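Local coordinates for thioesterase domain protein YiiD (Shewanella oneidensis, PDB 1T82), which is of unproven function but probably acts as a hotdog-fold thioesterase or acyltransferase, at residues B[111-115]-B[116-120]. Sequence-based numbering, arbitrary orientation.
Sequences VRWPD and TNLSP
Trp113 and Thr116 make a local contact round a bend, in which the Trp113 indole packs against the backbone and side chain of Thr116. It lies at the protein surface, in the loop that leaves strand 108-112 of the hotdog fold. The chain turns at Pro114 and Asp115, where Asp115 takes a left-handed backbone conformation (phi 58°, psi 45°). It then passes across one face of the Trp113 indole. The CD of Pro114 and the amide nitrogens of Asp115 and Thr116 all lie over that face, nearer its margin than its centre. The indole runs forward along the loop because chi1 (-173°) sets CG opposite the backbone N. Its six-membered ring meets the Thr116 side chain, CZ2 lying 3.7 Å from Thr116 CB. Leu118 reaches the same ring atom obliquely, with its CD1 4.0 Å from Trp113 CZ2. Thr116 OG1 packs 3.3 Å from Pro114 CG. Beyond the loop, Trp113 also touches Met76 and Gln80 of helix 62-84 and Val129 and Leu131 of strand 127-137. Replacing Trp113 by alanine would probably leave Thr116 and Leu118 without the indole they pack on and strip a bridging water of its NE1 donor. That water lies in the indole plane, accepting from Trp113 NE1 at 2.9 Å and donating to Thr116 O at 2.7 Å.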
# COMPACT_ATOMS: atom_id res chain seq x y z
N VAL B 111 -13.28 9.41 2.77
CA VAL B 111 -12.60 10.08 3.87
C VAL B 111 -13.35 11.38 4.16
O VAL B 111 -13.76 12.09 3.24
CB VAL B 111 -11.10 10.38 3.55
CG1 VAL B 111 -10.99 11.32 2.36
CG2 VAL B 111 -10.42 10.97 4.77
N ARG B 112 -13.56 11.65 5.45
CA ARG B 112 -14.26 12.86 5.88
C ARG B 112 -13.28 13.75 6.62
O ARG B 112 -12.53 13.29 7.48
CB ARG B 112 -15.43 12.50 6.80
CG ARG B 112 -16.23 13.72 7.28
CD ARG B 112 -17.53 13.32 7.99
NE ARG B 112 -18.48 12.69 7.09
CZ ARG B 112 -19.12 13.31 6.10
NH1 ARG B 112 -18.90 14.60 5.87
NH2 ARG B 112 -19.97 12.64 5.33
N TRP B 113 -13.27 15.03 6.27
CA TRP B 113 -12.37 15.99 6.89
C TRP B 113 -12.73 16.23 8.36
O TRP B 113 -13.87 16.57 8.69
CB TRP B 113 -12.43 17.31 6.12
CG TRP B 113 -11.43 18.33 6.56
CD1 TRP B 113 -11.69 19.58 7.06
CD2 TRP B 113 -10.01 18.20 6.53
NE1 TRP B 113 -10.52 20.23 7.34
CE2 TRP B 113 -9.47 19.41 7.03
CE3 TRP B 113 -9.13 17.18 6.13
CZ2 TRP B 113 -8.09 19.63 7.14
CZ3 TRP B 113 -7.76 17.40 6.24
CH2 TRP B 113 -7.25 18.62 6.74
N PRO B 114 -11.75 16.06 9.27
CA PRO B 114 -11.96 16.26 10.71
C PRO B 114 -11.75 17.70 11.17
O PRO B 114 -11.56 17.96 12.36
CB PRO B 114 -10.94 15.30 11.33
CG PRO B 114 -9.79 15.43 10.38
CD PRO B 114 -10.46 15.39 9.02
N ASP B 115 -11.78 18.64 10.23
CA ASP B 115 -11.60 20.06 10.53
C ASP B 115 -10.27 20.36 11.20
O ASP B 115 -10.21 21.13 12.17
CB ASP B 115 -12.73 20.59 11.42
CG ASP B 115 -14.09 20.50 10.76
OD1 ASP B 115 -14.16 20.54 9.51
OD2 ASP B 115 -15.09 20.41 11.50
N THR B 116 -9.20 19.77 10.69
CA THR B 116 -7.87 19.97 11.23
C THR B 116 -7.41 21.40 11.00
O THR B 116 -7.68 21.99 9.96
CB THR B 116 -6.87 19.02 10.57
OG1 THR B 116 -7.42 17.70 10.56
CG2 THR B 116 -5.55 19.00 11.34
N ASN B 117 -6.71 21.96 11.98
CA ASN B 117 -6.21 23.32 11.88
C ASN B 117 -4.95 23.31 11.02
O ASN B 117 -3.94 22.72 11.40
CB ASN B 117 -5.89 23.87 13.27
CG ASN B 117 -5.52 25.34 13.25
OD1 ASN B 117 -5.30 25.94 14.31
ND2 ASN B 117 -5.44 25.92 12.07
N LEU B 118 -5.02 23.94 9.85
CA LEU B 118 -3.87 23.98 8.95
C LEU B 118 -3.14 25.32 9.04
O LEU B 118 -2.21 25.56 8.29
CB LEU B 118 -4.32 23.74 7.51
CG LEU B 118 -5.03 22.40 7.25
CD1 LEU B 118 -5.45 22.33 5.79
CD2 LEU B 118 -4.09 21.25 7.59
N SER B 119 -3.56 26.16 9.98
CA SER B 119 -2.93 27.47 10.15
C SER B 119 -1.40 27.41 10.29
O SER B 119 -0.70 28.30 9.80
CB SER B 119 -3.54 28.22 11.35
OG SER B 119 -3.35 27.53 12.57
N PRO B 120 -0.86 26.38 10.96
CA PRO B 120 0.59 26.29 11.11
C PRO B 120 1.33 26.40 9.77
O PRO B 120 2.40 27.00 9.69
CB PRO B 120 0.78 24.93 11.77
CG PRO B 120 -0.42 24.83 12.65
CD PRO B 120 -1.53 25.32 11.74
O HOH W 1 -9.82 22.80 8.59